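Local structure of giding protein-mglB (Thermus thermophilus, 1J3W) at residues E3-L8 with D36-V41; A29-L34 with W49-P54; Y95-G100 with R124-L129. The protein probably regulates a small GTPase, perhaps as a guanine-nucleotide exchange factor or molecular adaptor, as a member of the Roadblock/LC7 family. One frame throughout, in Å; residues are numbered along the deposited sequence.

Contact 1. Residues E3-L8 with D36-V41; sequences EPSLVL and DRKGFV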
loop_
_atom_site.group_PDB
_atom_site.type_symbol
_atom_site.label_atom_id
_atom_site.label_comp_id
_atom_site.label_asym_id
_atom_site.label_seq_id
_atom_site.Cartn_x
_atom_site.Cartn_y
_atom_site.Cartn_z
ATOM N N GLU B 3 -20.984 -0.284 -3.208
ATOM C CA GLU B 3 -21.614 -1.244 -2.311
ATOM C C GLU B 3 -20.643 -2.371 -1.978
ATOM O O GLU B 3 -19.705 -2.638 -2.730
ATOM C CB GLU B 3 -22.876 -1.820 -2.959
ATOM C CG GLU B 3 -23.939 -0.779 -3.267
ATOM C CD GLU B 3 -25.164 -1.371 -3.937
ATOM O OE1 GLU B 3 -26.120 -0.613 -4.206
ATOM O OE2 GLU B 3 -25.172 -2.593 -4.195
ATOM N N PRO B 4 -20.851 -3.042 -0.836
ATOM C CA PRO B 4 -19.981 -4.143 -0.418
ATOM C C PRO B 4 -20.060 -5.327 -1.370
ATOM O O PRO B 4 -21.011 -5.452 -2.142
ATOM C CB PRO B 4 -20.517 -4.502 0.967
ATOM C CG PRO B 4 -21.097 -3.229 1.450
ATOM C CD PRO B 4 -21.810 -2.712 0.229
ATOM N N SER B 5 -19.057 -6.193 -1.310
ATOM C CA SER B 5 -19.061 -7.390 -2.136
ATOM C C SER B 5 -19.987 -8.433 -1.529
ATOM O O SER B 5 -20.016 -9.598 -1.905
ATOM C CB SER B 5 -17.631 -7.930 -2.195
ATOM O OG SER B 5 -16.780 -6.942 -2.776
ATOM N N LEU B 6 -20.740 -7.961 -0.521
ATOM C CA LEU B 6 -21.563 -8.855 0.270
ATOM C C LEU B 6 -22.226 -8.089 1.419
ATOM O O LEU B 6 -21.665 -7.162 1.990
ATOM C CB LEU B 6 -20.641 -9.937 0.833
ATOM C CG LEU B 6 -21.406 -11.103 1.459
ATOM C CD1 LEU B 6 -20.582 -12.394 1.475
ATOM C CD2 LEU B 6 -21.805 -10.838 2.912
ATOM N N VAL B 7 -23.481 -8.470 1.716
ATOM C CA VAL B 7 -24.150 -7.886 2.874
ATOM C C VAL B 7 -24.987 -8.931 3.613
ATOM O O VAL B 7 -25.758 -9.685 3.034
ATOM C CB VAL B 7 -25.041 -6.734 2.405
ATOM C CG1 VAL B 7 -24.276 -5.845 1.427
ATOM C CG2 VAL B 7 -26.288 -7.274 1.729
ATOM N N LEU B 8 -24.786 -8.980 4.942
ATOM C CA LEU B 8 -25.405 -10.056 5.705
ATOM C C LEU B 8 -26.701 -9.637 6.402
ATOM O O LEU B 8 -26.802 -8.612 7.069
ATOM C CB LEU B 8 -24.393 -10.574 6.725
ATOM C CG LEU B 8 -23.207 -11.277 6.059
ATOM C CD1 LEU B 8 -22.143 -11.722 7.063
ATOM C CD2 LEU B 8 -23.614 -12.530 5.282
ATOM N N ASP B 36 -15.476 -6.959 3.951
ATOM C CA ASP B 36 -15.291 -7.287 2.548
ATOM C C ASP B 36 -13.965 -6.680 2.132
ATOM O O ASP B 36 -13.400 -5.853 2.851
ATOM C CB ASP B 36 -16.463 -6.792 1.675
ATOM C CG ASP B 36 -16.517 -5.281 1.514
ATOM O OD1 ASP B 36 -17.463 -4.816 0.843
ATOM O OD2 ASP B 36 -15.650 -4.553 2.030
ATOM N N ARG B 37 -13.446 -7.092 0.984
ATOM C CA ARG B 37 -12.158 -6.575 0.557
ATOM C C ARG B 37 -12.158 -5.075 0.261
ATOM O O ARG B 37 -11.111 -4.489 -0.007
ATOM C CB ARG B 37 -11.649 -7.385 -0.639
ATOM C CG ARG B 37 -11.524 -8.879 -0.327
ATOM C CD ARG B 37 -10.758 -9.620 -1.415
ATOM N NE ARG B 37 -9.388 -9.134 -1.514
ATOM C CZ ARG B 37 -8.339 -9.686 -0.909
ATOM N NH1 ARG B 37 -8.488 -10.764 -0.153
ATOM N NH2 ARG B 37 -7.138 -9.147 -1.050
ATOM N N LYS B 38 -13.333 -4.450 0.324
ATOM C CA LYS B 38 -13.448 -3.013 0.096
ATOM C C LYS B 38 -13.405 -2.233 1.412
ATOM O O LYS B 38 -13.374 -1.002 1.412
ATOM C CB LYS B 38 -14.749 -2.677 -0.641
ATOM C CG LYS B 38 -14.855 -3.244 -2.045
ATOM C CD LYS B 38 -16.145 -2.779 -2.708
ATOM C CE LYS B 38 -16.336 -3.419 -4.073
ATOM N NZ LYS B 38 -17.597 -2.962 -4.718
ATOM N N GLY B 39 -13.426 -2.947 2.534
ATOM C CA GLY B 39 -13.370 -2.276 3.823
ATOM C C GLY B 39 -14.667 -2.197 4.613
ATOM O O GLY B 39 -14.665 -1.770 5.766
ATOM N N PHE B 40 -15.780 -2.598 4.012
ATOM C CA PHE B 40 -17.052 -2.545 4.726
ATOM C C PHE B 40 -17.125 -3.652 5.771
ATOM O O PHE B 40 -16.675 -4.769 5.524
ATOM C CB PHE B 40 -18.234 -2.706 3.764
ATOM C CG PHE B 40 -18.456 -1.524 2.864
ATOM C CD1 PHE B 40 -18.029 -1.553 1.540
ATOM C CD2 PHE B 40 -19.107 -0.391 3.337
ATOM C CE1 PHE B 40 -18.253 -0.465 0.698
ATOM C CE2 PHE B 40 -19.335 0.701 2.504
ATOM C CZ PHE B 40 -18.907 0.663 1.184
ATOM N N VAL B 41 -17.690 -3.338 6.935
ATOM C CA VAL B 41 -17.840 -4.343 7.983
ATOM C C VAL B 41 -19.152 -5.073 7.714
ATOM O O VAL B 41 -20.219 -4.455 7.683
ATOM C CB VAL B 41 -17.891 -3.708 9.382
ATOM C CG1 VAL B 41 -18.125 -4.790 10.425
ATOM C CG2 VAL B 41 -16.580 -2.978 9.672
#
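The turn between strands 31-36 and 41-46 meets the N-terminal loop that leads into helix 10-27. Asp36, Lys38 and Phe40 of the turn receive Glu3, Pro4 and Ser5. The centre of the contact is hydrophobic. Pro4 lies on one face of the Phe40 ring, with CG 3.7 Å from the ring centroid and offset toward the rim. This is a CH-pi contact, and the two side chains cross at about a right angle. Phe40 CG sits anti to its own carbonyl carbon, and its CB too lies against Pro4 CG. Polar bonds flank the ring pair. The extended Lys38 chain brings NZ to Glu3 O at 2.9 Å, nearly along the C=O axis (172°). Ser5 N donates to Asp36 OD1 at 3.0 Å, although the position of this oxygen is less certain. The turn itself is a type I beta turn from Asp36 to Gly39, within the beta hairpin formed by the first two strands of the Roadblock/LC7 sheet. Asp36 CG takes the crowded position between N and the carbonyl carbon (chi1 71°). Its carboxylate therefore serves both sides: OD1 turns to the N-terminal loop and OD2 folds back over the turn. Phe40 N donates to Asp36 OD2 at 2.8 Å from above the carboxylate plane, and Lys38 N gives Asp36 OD2 a weak bond of 2.9 Å. Gly39 takes positive phi (105°), where a side chain would collide with the carbonyl oxygen of Lys38. Val2 also touches Lys38 and Phe40, and Pro4 rests on Leu42. Phe40 packs on Pro55 of the second subunit as well.

Contact 2. Residues A29-L34 with W49-P54; sequences ARYALL and WAPKPP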
loop_
_atom_site.group_PDB
_atom_site.type_symbol
_atom_site.label_atom_id
_atom_site.label_comp_id
_atom_site.label_asym_id
_atom_site.label_seq_id
_atom_site.Cartn_x
_atom_site.Cartn_y
_atom_site.Cartn_z
ATOM N N ALA B 29 -9.543 -13.848 21.951
ATOM C CA ALA B 29 -9.373 -12.569 21.262
ATOM C C ALA B 29 -10.370 -11.521 21.751
ATOM O O ALA B 29 -11.403 -11.852 22.339
ATOM C CB ALA B 29 -9.524 -12.753 19.753
ATOM N N ARG B 30 -10.056 -10.256 21.490
ATOM C CA ARG B 30 -10.910 -9.149 21.896
ATOM C C ARG B 30 -12.038 -8.870 20.920
ATOM O O ARG B 30 -13.197 -8.740 21.314
ATOM C CB ARG B 30 -10.103 -7.853 22.026
ATOM C CG ARG B 30 -9.107 -7.792 23.159
ATOM C CD ARG B 30 -8.590 -6.360 23.290
ATOM N NE ARG B 30 -7.670 -6.198 24.410
ATOM C CZ ARG B 30 -7.250 -5.022 24.861
ATOM N NH1 ARG B 30 -7.674 -3.900 24.290
ATOM N NH2 ARG B 30 -6.391 -4.966 25.871
ATOM N N TYR B 31 -11.692 -8.757 19.640
ATOM C CA TYR B 31 -12.682 -8.414 18.629
ATOM C C TYR B 31 -12.565 -9.297 17.404
ATOM O O TYR B 31 -11.462 -9.685 17.006
ATOM C CB TYR B 31 -12.504 -6.941 18.217
ATOM C CG TYR B 31 -12.226 -6.005 19.379
ATOM C CD1 TYR B 31 -13.141 -5.868 20.424
ATOM C CD2 TYR B 31 -11.025 -5.297 19.461
ATOM C CE1 TYR B 31 -12.862 -5.062 21.526
ATOM C CE2 TYR B 31 -10.737 -4.485 20.562
ATOM C CZ TYR B 31 -11.660 -4.379 21.589
ATOM O OH TYR B 31 -11.369 -3.605 22.692
ATOM N N ALA B 32 -13.709 -9.606 16.809
ATOM C CA ALA B 32 -13.756 -10.441 15.615
ATOM C C ALA B 32 -14.653 -9.777 14.586
ATOM O O ALA B 32 -15.759 -9.340 14.905
ATOM C CB ALA B 32 -14.291 -11.819 15.962
ATOM N N LEU B 33 -14.181 -9.691 13.348
ATOM C CA LEU B 33 -14.975 -9.065 12.300
ATOM C C LEU B 33 -14.858 -9.789 10.981
ATOM O O LEU B 33 -13.845 -10.431 10.699
ATOM C CB LEU B 33 -14.516 -7.629 12.033
ATOM C CG LEU B 33 -14.258 -6.583 13.106
ATOM C CD1 LEU B 33 -12.896 -6.826 13.746
ATOM C CD2 LEU B 33 -14.278 -5.204 12.446
ATOM N N LEU B 34 -15.911 -9.684 10.179
ATOM C CA LEU B 34 -15.865 -10.150 8.843
ATOM C C LEU B 34 -16.089 -8.940 8.009
ATOM O O LEU B 34 -17.053 -8.209 8.182
ATOM C CB LEU B 34 -17.012 -11.138 8.637
ATOM C CG LEU B 34 -17.089 -11.637 7.195
ATOM C CD1 LEU B 34 -15.937 -12.582 6.847
ATOM C CD2 LEU B 34 -18.376 -12.402 6.896
ATOM N N TRP B 49 -15.771 -9.242 27.919
ATOM C CA TRP B 49 -14.792 -8.712 28.860
ATOM C C TRP B 49 -13.936 -7.580 28.307
ATOM O O TRP B 49 -13.321 -6.828 29.061
ATOM C CB TRP B 49 -13.860 -9.834 29.326
ATOM C CG TRP B 49 -13.071 -10.469 28.208
ATOM C CD1 TRP B 49 -13.398 -11.593 27.503
ATOM C CD2 TRP B 49 -11.837 -9.992 27.652
ATOM N NE1 TRP B 49 -12.444 -11.845 26.543
ATOM C CE2 TRP B 49 -11.476 -10.878 26.613
ATOM C CE3 TRP B 49 -11.002 -8.901 27.932
ATOM C CZ2 TRP B 49 -10.313 -10.708 25.854
ATOM C CZ3 TRP B 49 -9.841 -8.732 27.173
ATOM C CH2 TRP B 49 -9.512 -9.636 26.146
ATOM N N ALA B 50 -13.889 -7.463 26.987
ATOM C CA ALA B 50 -13.051 -6.457 26.352
ATOM C C ALA B 50 -13.553 -5.024 26.432
ATOM O O ALA B 50 -14.755 -4.772 26.503
ATOM C CB ALA B 50 -12.822 -6.837 24.895
ATOM N N PRO B 51 -12.621 -4.059 26.434
ATOM C CA PRO B 51 -13.014 -2.652 26.496
ATOM C C PRO B 51 -13.552 -2.236 25.135
ATOM O O PRO B 51 -13.524 -3.020 24.179
ATOM C CB PRO B 51 -11.709 -1.946 26.844
ATOM C CG PRO B 51 -10.682 -2.803 26.182
ATOM C CD PRO B 51 -11.158 -4.199 26.525
ATOM N N LYS B 52 -14.057 -1.011 25.055
ATOM C CA LYS B 52 -14.579 -0.490 23.803
ATOM C C LYS B 52 -13.473 -0.633 22.761
ATOM O O LYS B 52 -12.326 -0.265 23.011
ATOM C CB LYS B 52 -14.952 0.982 23.975
ATOM C CG LYS B 52 -15.447 1.663 22.715
ATOM C CD LYS B 52 -15.698 3.142 22.980
ATOM C CE LYS B 52 -16.113 3.884 21.722
ATOM N NZ LYS B 52 -16.302 5.338 21.995
ATOM N N PRO B 53 -13.800 -1.179 21.582
ATOM C CA PRO B 53 -12.775 -1.340 20.551
ATOM C C PRO B 53 -12.439 -0.034 19.861
ATOM O O PRO B 53 -13.144 0.962 20.013
ATOM C CB PRO B 53 -13.424 -2.320 19.579
ATOM C CG PRO B 53 -14.865 -1.913 19.633
ATOM C CD PRO B 53 -15.086 -1.744 21.131
ATOM N N PRO B 54 -11.325 -0.011 19.122
ATOM C CA PRO B 54 -10.977 1.221 18.416
ATOM C C PRO B 54 -12.047 1.303 17.328
ATOM O O PRO B 54 -12.767 0.330 17.099
ATOM C CB PRO B 54 -9.590 0.913 17.859
ATOM C CG PRO B 54 -9.642 -0.558 17.622
ATOM C CD PRO B 54 -10.335 -1.071 18.864
HETATM O O HOH W 1 -12.664 -13.593 23.996
#
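A classic beta bulge sets both Arg30 and Tyr31 facing Val108 of the neighbouring strand in the Roadblock/LC7 sheet. The proline-rich loop before helix 56-69 wraps the Tyr31 side chain here. The Tyr31 ring is sandwiched. Arg30 CB lies over the centre of one face, 3.6 Å above the plane. Pro53 CB covers the opposite face, 3.4 Å from the ring centroid and 12° off its normal, a close CH-pi contact. Ala50 CB touches Tyr31 CE1, and Pro54 CD approaches Tyr31 CE2 at 3.8 Å. At the ring edge, Tyr31 OH donates to Pro51 O at 2.7 Å, from above the carbonyl plane. Arg30 runs extended from CG to NE. Pro51 CD lies over one face of its guanidinium, toward the rim, while NE forms a salt bridge with Asp110. Trp49 CG takes the crowded position between N and the carbonyl carbon (chi1 61°). Its six-membered ring thus reaches back, with Trp49 CH2 3.5 Å from Arg30 CG. Indole and guanidinium planes stand 89° apart. One water joins the other end of the indole to the backbone, accepting from Trp49 NE1 at 3.1 Å and donating to Ala29 O at 2.7 Å.

Contact 3. Residues Y95-G100 with R124-L129; sequences YVDEAG and RASEAL
Ser126 OG and Asp97 OD2 are 2.6 Å apart, the shortest approach between strand and helix here. Ser126 OG is hydrogen-bonded to Lys123 O, in the preceding helical turn. Ser126 OG occupies the crowded position between N and the carbonyl carbon (chi1 64°). Asp97 CG is anti to its backbone N (chi1 -168°), which carries the carboxylate across to the helix. A water links the Glu98 carbonyl to Ser126, donating to Glu98 O at 2.9 Å and to Ser126 OG at 3.0 Å. Ser126 CB also lies 3.4 Å from Glu98 O. Beyond the polar group, Ala99 passes close to the helix. Ala99 CA is 3.6 Å from Ser126 O, and Ala99 CB meets Leu129 CB at 4.0 Å. The contact joins the end of strand 93-98 to helix 115-135, which packs on the sheet of the Roadblock/LC7 fold. Small residues at Ala99 and Ser126 let the backbones come near, with CA atoms 4.7 Å apart. Lys123 forms a salt bridge with Asp97 OD2, which would probably favour the ionised carboxylate. An alanine in place of Asp97 would probably loosen the strand from the helix, since Ser126 OG and Lys123 NZ would both lose this carboxylate partner. Farther out, Leu129 packs on Leu105 of the sheet and on Ala16 of helix 10-27.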
loop_
_atom_site.group_PDB
_atom_site.type_symbol
_atom_site.label_atom_id
_atom_site.label_comp_id
_atom_site.label_asym_id
_atom_site.label_seq_id
_atom_site.Cartn_x
_atom_site.Cartn_y
_atom_site.Cartn_z
ATOM N N TYR B 95 -4.770 -10.719 13.429
ATOM C CA TYR B 95 -4.802 -11.914 12.594
ATOM C C TYR B 95 -5.824 -11.659 11.498
ATOM O O TYR B 95 -6.963 -11.287 11.780
ATOM C CB TYR B 95 -5.244 -13.132 13.407
ATOM C CG TYR B 95 -5.454 -14.386 12.588
ATOM C CD1 TYR B 95 -4.387 -15.220 12.272
ATOM C CD2 TYR B 95 -6.724 -14.733 12.122
ATOM C CE1 TYR B 95 -4.571 -16.372 11.515
ATOM C CE2 TYR B 95 -6.919 -15.887 11.358
ATOM C CZ TYR B 95 -5.838 -16.698 11.060
ATOM O OH TYR B 95 -6.012 -17.831 10.293
ATOM N N VAL B 96 -5.412 -11.846 10.250
ATOM C CA VAL B 96 -6.304 -11.662 9.117
ATOM C C VAL B 96 -6.196 -12.884 8.214
ATOM O O VAL B 96 -5.093 -13.335 7.899
ATOM C CB VAL B 96 -5.936 -10.404 8.305
ATOM C CG1 VAL B 96 -6.902 -10.230 7.143
ATOM C CG2 VAL B 96 -5.966 -9.182 9.205
ATOM N N ASP B 97 -7.336 -13.427 7.803
ATOM C CA ASP B 97 -7.330 -14.590 6.930
ATOM C C ASP B 97 -8.468 -14.459 5.929
ATOM O O ASP B 97 -9.531 -13.928 6.244
ATOM C CB ASP B 97 -7.482 -15.874 7.756
ATOM C CG ASP B 97 -7.198 -17.134 6.947
ATOM O OD1 ASP B 97 -6.477 -17.055 5.928
ATOM O OD2 ASP B 97 -7.682 -18.211 7.343
ATOM N N GLU B 98 -8.228 -14.920 4.710
ATOM C CA GLU B 98 -9.244 -14.854 3.677
ATOM C C GLU B 98 -10.442 -15.720 4.023
ATOM O O GLU B 98 -10.293 -16.861 4.471
ATOM C CB GLU B 98 -8.671 -15.310 2.333
ATOM C CG GLU B 98 -7.897 -14.246 1.588
ATOM C CD GLU B 98 -7.475 -14.704 0.205
ATOM O OE1 GLU B 98 -8.312 -15.298 -0.505
ATOM O OE2 GLU B 98 -6.312 -14.464 -0.173
ATOM N N ALA B 99 -11.630 -15.162 3.823
ATOM C CA ALA B 99 -12.877 -15.880 4.063
ATOM C C ALA B 99 -13.540 -15.892 2.693
ATOM O O ALA B 99 -14.482 -15.145 2.431
ATOM C CB ALA B 99 -13.740 -15.132 5.071
ATOM N N GLY B 100 -13.024 -16.740 1.814
ATOM C CA GLY B 100 -13.559 -16.800 0.471
ATOM C C GLY B 100 -12.830 -15.767 -0.363
ATOM O O GLY B 100 -11.904 -15.110 0.115
ATOM N N ARG B 124 -10.285 -22.090 11.302
ATOM C CA ARG B 124 -11.571 -22.767 11.226
ATOM C C ARG B 124 -12.673 -21.750 10.954
ATOM O O ARG B 124 -13.600 -22.006 10.184
ATOM C CB ARG B 124 -11.858 -23.513 12.526
ATOM C CG ARG B 124 -10.947 -24.704 12.757
ATOM C CD ARG B 124 -11.237 -25.364 14.086
ATOM N NE ARG B 124 -10.449 -26.579 14.253
ATOM C CZ ARG B 124 -10.429 -27.305 15.366
ATOM N NH1 ARG B 124 -11.156 -26.937 16.411
ATOM N NH2 ARG B 124 -9.676 -28.398 15.432
ATOM N N ALA B 125 -12.564 -20.584 11.577
ATOM C CA ALA B 125 -13.567 -19.550 11.388
ATOM C C ALA B 125 -13.576 -19.021 9.961
ATOM O O ALA B 125 -14.642 -18.840 9.369
ATOM C CB ALA B 125 -13.329 -18.407 12.362
ATOM N N SER B 126 -12.395 -18.773 9.403
ATOM C CA SER B 126 -12.338 -18.241 8.050
ATOM C C SER B 126 -12.960 -19.208 7.052
ATOM O O SER B 126 -13.640 -18.782 6.122
ATOM C CB SER B 126 -10.895 -17.905 7.653
ATOM O OG SER B 126 -10.081 -19.060 7.597
ATOM N N GLU B 127 -12.744 -20.505 7.242
ATOM C CA GLU B 127 -13.337 -21.473 6.326
ATOM C C GLU B 127 -14.852 -21.504 6.478
ATOM O O GLU B 127 -15.587 -21.573 5.488
ATOM C CB GLU B 127 -12.800 -22.880 6.566
ATOM C CG GLU B 127 -13.555 -23.901 5.730
ATOM C CD GLU B 127 -13.145 -25.320 6.011
ATOM O OE1 GLU B 127 -13.206 -25.734 7.188
ATOM O OE2 GLU B 127 -12.772 -26.022 5.047
ATOM N N ALA B 128 -15.323 -21.465 7.720
ATOM C CA ALA B 128 -16.758 -21.487 7.971
ATOM C C ALA B 128 -17.413 -20.256 7.358
ATOM O O ALA B 128 -18.483 -20.341 6.756
ATOM C CB ALA B 128 -17.028 -21.533 9.464
ATOM N N LEU B 129 -16.762 -19.107 7.507
ATOM C CA LEU B 129 -17.295 -17.867 6.970
ATOM C C LEU B 129 -17.238 -17.842 5.449
ATOM O O LEU B 129 -18.078 -17.215 4.807
ATOM C CB LEU B 129 -16.534 -16.675 7.558
ATOM C CG LEU B 129 -16.822 -16.462 9.048
ATOM C CD1 LEU B 129 -15.730 -15.615 9.683
ATOM C CD2 LEU B 129 -18.182 -15.804 9.213
HETATM O O HOH W 2 -9.854 -19.718 4.685
#

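How the contacts relate
The three contacts are set along one antiparallel sheet of order 41-46, 31-36, 103-109, 93-98, 84-88. Contacts 1 and 2 lie toward opposite ends of strand 31-36, with centres about 19 Å apart. Their segments alternate along the chain. Contact 3 comes later, on strand 93-98 and helix 115-135, with its centre about 15 Å from that of contact 1 and 17 Å from that of contact 2. Leu34 connects all three: it packs on Leu8, Ala99 and Leu129. Leu34 thus brings the N-terminal loop, the sheet and helix 115-135 together through apolar packing. Subunit neighbours reach contacts 1 and 2, whereas contact 3 is internal to the chain.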